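PDB 4N4P: acylneuraminate lyase from Mycoplasma synoviae, which belongs to the dihydrodipicolinate synthetase family of TIM-barrel enzymes and forms an assembly of four chains. Local coordinates for residues T16-D21 against T51-L56; A268-K273 against Y278-I283. One frame throughout, in Å; residues are numbered along the deposited sequence.

Interaction 1 of 2, residues T16-D21 against T51-L56; sequences TPFTKD and TGEFLL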
# COMPACT_ATOMS: atom_id res chain seq x y z
N THR A 16 15.06 -26.77 -8.54
CA THR A 16 16.29 -27.46 -8.15
C THR A 16 15.98 -28.74 -7.32
O THR A 16 15.50 -28.63 -6.21
CB THR A 16 17.26 -26.51 -7.37
OG1 THR A 16 17.48 -25.32 -8.14
CG2 THR A 16 18.62 -27.21 -7.13
N PRO A 17 16.25 -29.94 -7.88
CA PRO A 17 15.93 -31.14 -7.11
C PRO A 17 16.73 -31.32 -5.83
O PRO A 17 17.96 -31.20 -5.82
CB PRO A 17 16.25 -32.27 -8.10
CG PRO A 17 15.94 -31.63 -9.42
CD PRO A 17 16.62 -30.29 -9.25
N PHE A 18 16.02 -31.57 -4.73
CA PHE A 18 16.69 -31.97 -3.50
C PHE A 18 16.11 -33.29 -3.04
O PHE A 18 14.96 -33.59 -3.32
CB PHE A 18 16.46 -30.95 -2.38
CG PHE A 18 16.87 -29.55 -2.72
CD1 PHE A 18 18.21 -29.20 -2.86
CD2 PHE A 18 15.90 -28.55 -2.85
CE1 PHE A 18 18.57 -27.89 -3.16
CE2 PHE A 18 16.25 -27.25 -3.14
CZ PHE A 18 17.59 -26.91 -3.31
N THR A 19 16.91 -34.07 -2.32
CA THR A 19 16.41 -35.31 -1.71
C THR A 19 15.47 -34.95 -0.58
O THR A 19 15.46 -33.82 -0.11
CB THR A 19 17.58 -36.17 -1.15
OG1 THR A 19 18.19 -35.48 -0.08
CG2 THR A 19 18.61 -36.42 -2.25
N LYS A 20 14.67 -35.92 -0.14
CA LYS A 20 13.77 -35.68 0.98
C LYS A 20 14.48 -35.09 2.17
O LYS A 20 13.93 -34.24 2.87
CB LYS A 20 13.08 -36.97 1.42
CG LYS A 20 12.00 -37.44 0.50
CD LYS A 20 11.31 -38.67 1.09
CE LYS A 20 10.25 -39.22 0.15
NZ LYS A 20 8.90 -38.87 0.63
N ASP A 21 15.73 -35.50 2.40
CA ASP A 21 16.43 -34.99 3.56
C ASP A 21 17.25 -33.74 3.27
O ASP A 21 18.05 -33.32 4.09
CB ASP A 21 17.24 -36.07 4.29
CG ASP A 21 18.31 -36.71 3.43
OD1 ASP A 21 18.69 -36.17 2.35
OD2 ASP A 21 18.79 -37.78 3.84
N THR A 51 12.48 -19.67 -8.21
CA THR A 51 11.79 -20.95 -8.38
C THR A 51 12.75 -22.11 -8.21
O THR A 51 12.34 -23.22 -7.88
CB THR A 51 11.11 -21.05 -9.78
OG1 THR A 51 10.34 -19.85 -9.99
CG2 THR A 51 10.19 -22.25 -9.81
N GLY A 52 14.03 -21.82 -8.41
CA GLY A 52 15.12 -22.79 -8.16
C GLY A 52 15.62 -22.81 -6.72
O GLY A 52 16.64 -23.42 -6.44
N GLU A 53 14.88 -22.15 -5.82
CA GLU A 53 15.22 -22.10 -4.41
C GLU A 53 16.65 -21.61 -4.15
O GLU A 53 17.34 -22.13 -3.26
CB GLU A 53 14.98 -23.49 -3.77
CG GLU A 53 13.47 -23.82 -3.74
CD GLU A 53 13.19 -25.27 -3.36
OE1 GLU A 53 13.30 -25.60 -2.17
OE2 GLU A 53 12.82 -26.07 -4.24
N PHE A 54 17.09 -20.61 -4.92
CA PHE A 54 18.51 -20.27 -4.91
C PHE A 54 18.99 -19.82 -3.55
O PHE A 54 20.12 -20.10 -3.20
CB PHE A 54 18.89 -19.22 -5.97
CG PHE A 54 18.49 -17.83 -5.63
CD1 PHE A 54 19.46 -16.89 -5.29
CD2 PHE A 54 17.15 -17.45 -5.66
CE1 PHE A 54 19.11 -15.60 -4.97
CE2 PHE A 54 16.77 -16.16 -5.33
CZ PHE A 54 17.76 -15.23 -4.99
N LEU A 55 18.13 -19.15 -2.79
CA LEU A 55 18.50 -18.72 -1.42
C LEU A 55 18.74 -19.86 -0.45
O LEU A 55 19.32 -19.66 0.63
CB LEU A 55 17.47 -17.75 -0.83
CG LEU A 55 17.49 -16.33 -1.40
CD1 LEU A 55 16.57 -15.49 -0.56
CD2 LEU A 55 18.91 -15.75 -1.44
N LEU A 56 18.32 -21.06 -0.84
CA LEU A 56 18.47 -22.24 -0.01
C LEU A 56 19.63 -23.10 -0.47
O LEU A 56 19.88 -24.18 0.07
CB LEU A 56 17.17 -23.07 -0.02
CG LEU A 56 15.91 -22.27 0.28
CD1 LEU A 56 14.67 -23.18 0.31
CD2 LEU A 56 16.05 -21.51 1.57
O HOH W 1 13.34 -25.47 -6.74
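E53 meets F18 and T16 across this buried contact, and its side chain can be followed outward from the backbone. Its CB lies 4.0 Å from F18 CE2, at the edge of the ring. CG stands beside the backbone N, anti to the carbonyl carbon, and the chain runs on extended, which carries the carboxylate along the same ring edge, the two side chains sliding past each other in opposite directions. There CD sits in the ring plane, 3.7 Å from F18 CE2, and OE1 comes to 3.5 Å from the same F18 CE2. Carboxylate and ring are turned 81° apart, so the acid meets the rim almost upright, and the carbonyl O of T16 lies over one face of the ring, 3.3 Å above the plane and offset toward the rim. At the tip, OE1 accepts from the backbone N of R272, while OE2 makes a salt bridge with K258 and takes a 2.6 Å hydrogen bond from a water. That water also accepts from T16 N at 2.8 Å and donates to T51 O, tying both loops to the acid. Beside it, T16 OG1 donates to G52 O over 2.7 Å, with a C=O...donor angle of 118° and the donor 18° off the carbonyl plane. Strands 9-12 and 44-47 lead into these loops and helices 26-39 and 59-73 follow them, the beta-alpha connections characteristic of a TIM barrel's C-terminal rim.

Interaction 2 of 2, residues A268-K273 against Y278-I283; sequences AGYTRK and YEDEEI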
# COMPACT_ATOMS: atom_id res chain seq x y z
N ALA A 268 12.59 -35.35 -9.74
CA ALA A 268 12.69 -33.93 -9.43
C ALA A 268 12.86 -33.62 -7.95
O ALA A 268 13.12 -32.47 -7.59
CB ALA A 268 11.45 -33.18 -9.98
N GLY A 269 12.67 -34.62 -7.09
CA GLY A 269 12.93 -34.46 -5.66
C GLY A 269 11.95 -33.55 -4.94
O GLY A 269 10.78 -33.46 -5.33
N TYR A 270 12.43 -32.93 -3.87
CA TYR A 270 11.59 -32.14 -2.95
C TYR A 270 12.15 -30.75 -2.74
O TYR A 270 13.29 -30.45 -3.11
CB TYR A 270 11.41 -32.90 -1.61
CG TYR A 270 10.71 -34.23 -1.83
CD1 TYR A 270 9.34 -34.34 -1.67
CD2 TYR A 270 11.41 -35.35 -2.31
CE1 TYR A 270 8.67 -35.53 -1.92
CE2 TYR A 270 10.75 -36.55 -2.58
CZ TYR A 270 9.38 -36.63 -2.37
OH TYR A 270 8.72 -37.81 -2.62
N THR A 271 11.34 -29.90 -2.13
CA THR A 271 11.79 -28.58 -1.70
C THR A 271 12.61 -28.70 -0.44
O THR A 271 12.54 -29.71 0.25
CB THR A 271 10.60 -27.63 -1.45
OG1 THR A 271 9.74 -28.17 -0.42
CG2 THR A 271 9.80 -27.48 -2.74
N ARG A 272 13.42 -27.69 -0.18
CA ARG A 272 14.14 -27.54 1.08
C ARG A 272 13.35 -26.73 2.09
O ARG A 272 12.49 -25.92 1.74
CB ARG A 272 15.48 -26.85 0.86
CG ARG A 272 16.59 -27.82 0.61
CD ARG A 272 17.96 -27.12 0.53
NE ARG A 272 18.98 -28.14 0.29
CZ ARG A 272 20.21 -27.89 -0.18
NH1 ARG A 272 20.58 -26.66 -0.47
NH2 ARG A 272 21.07 -28.89 -0.36
N LYS A 273 13.65 -26.95 3.37
CA LYS A 273 13.13 -26.10 4.43
C LYS A 273 13.54 -24.65 4.20
O LYS A 273 14.63 -24.39 3.71
CB LYS A 273 13.69 -26.56 5.78
CG LYS A 273 13.37 -28.01 6.11
CD LYS A 273 14.13 -28.37 7.40
CE LYS A 273 14.00 -29.84 7.73
NZ LYS A 273 12.63 -30.14 8.19
N TYR A 278 4.51 -31.49 2.10
CA TYR A 278 3.16 -32.05 2.12
C TYR A 278 3.22 -33.56 2.37
O TYR A 278 4.26 -34.17 2.17
CB TYR A 278 2.43 -31.77 0.80
CG TYR A 278 2.04 -30.33 0.62
CD1 TYR A 278 0.82 -29.86 1.09
CD2 TYR A 278 2.91 -29.42 -0.02
CE1 TYR A 278 0.45 -28.53 0.95
CE2 TYR A 278 2.56 -28.10 -0.17
CZ TYR A 278 1.34 -27.65 0.31
OH TYR A 278 1.03 -26.32 0.17
N GLU A 279 2.12 -34.17 2.77
CA GLU A 279 2.10 -35.64 2.78
C GLU A 279 2.17 -36.11 1.32
O GLU A 279 1.63 -35.45 0.42
CB GLU A 279 0.90 -36.21 3.55
CG GLU A 279 0.78 -35.68 4.99
CD GLU A 279 2.01 -35.96 5.86
OE1 GLU A 279 2.41 -37.15 5.99
OE2 GLU A 279 2.58 -35.00 6.43
N ASP A 280 2.87 -37.22 1.08
CA ASP A 280 3.11 -37.65 -0.30
C ASP A 280 1.80 -37.90 -1.07
O ASP A 280 1.70 -37.55 -2.24
CB ASP A 280 4.05 -38.87 -0.38
CG ASP A 280 5.51 -38.48 -0.68
OD1 ASP A 280 5.76 -37.33 -1.14
OD2 ASP A 280 6.41 -39.33 -0.46
N GLU A 281 0.80 -38.45 -0.40
CA GLU A 281 -0.46 -38.72 -1.09
C GLU A 281 -1.21 -37.44 -1.43
O GLU A 281 -1.76 -37.32 -2.53
CB GLU A 281 -1.35 -39.70 -0.32
CG GLU A 281 -0.92 -41.17 -0.43
CD GLU A 281 -0.62 -41.62 -1.86
OE1 GLU A 281 0.56 -41.93 -2.15
OE2 GLU A 281 -1.56 -41.65 -2.69
N GLU A 282 -1.23 -36.48 -0.50
CA GLU A 282 -1.87 -35.19 -0.71
C GLU A 282 -1.29 -34.46 -1.94
O GLU A 282 -2.03 -33.97 -2.81
CB GLU A 282 -1.76 -34.31 0.54
CG GLU A 282 -2.50 -32.98 0.41
CD GLU A 282 -2.20 -31.95 1.52
OE1 GLU A 282 -1.61 -32.31 2.56
OE2 GLU A 282 -2.53 -30.76 1.33
N ILE A 283 0.03 -34.39 -2.01
CA ILE A 283 0.64 -33.61 -3.09
C ILE A 283 0.57 -34.40 -4.40
O ILE A 283 0.52 -33.82 -5.47
CB ILE A 283 2.11 -33.16 -2.72
CG1 ILE A 283 2.58 -32.00 -3.62
CG2 ILE A 283 3.08 -34.37 -2.72
CD1 ILE A 283 1.71 -30.73 -3.52
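Y270 reaches D280 through its phenol end, and the first shell is small: 74 Å² of surface is buried between the segments. Y270 OH donates a weak hydrogen bond to D280 OD1 across 3.3 Å. The same oxygen stands near the plane of the ring, at its edge, with Y270 CE1 3.5 Å from D280 OD1. Because Y270 OH is also 3.5 Å from D280 OD2, the hydroxyl faces both carboxylate oxygens at similar range, although the weak bond is assigned to OD1 alone. The side chains cross at about a right angle, and their flat groups are inclined by 38°.

The next shell explains how the two groups are placed. With CG beside the backbone N (chi1 -61°), the Y270 ring projects from its loop toward the start of helix 280-294. Its backbone pairs with F18, and R262 makes a cation-pi contact with the ring. On the other side, E279 occupies the N-cap position, which puts D280 in the first turn; I283 N bonds to E279 O at 3.1 Å, closing that turn. The stronger polar partner of D280 is K20, whose NZ forms a salt bridge with OD2 and a weak hydrogen bond with Y270 OH.

Lysine, phenol and carboxylate therefore make a polar cluster at the protein surface. The negative charge of D280 is probably stabilised by K20 and by the helix start, whose dipole favours an acid there, with the tyrosine hydroxyl adding a weak contribution.

How the interactions relate
The centres of interactions 1 and 2 are 11 Å apart, and residues 268-273 join them directly. Backbone F18 O lies 2.7 Å from Y270 N, and R272 NH1 approaches L56 O to 2.6 Å; both are probable hydrogen bonds. Packing adds to these bonds: P17 CB lies 3.2 Å from A268 O, and E53 OE1 3.4 Å from T271 CA. Segment 16-21 thus serves both: its T16 and F18 end faces the loop 51-56, whereas K20 reaches the first turn of helix 280-294. K258 spans both contacts as well, its NZ hydrogen-bonded to T16 O and Y270 O. Interaction 1 is buried between barrel loops; interaction 2 lies farther out, at the surface.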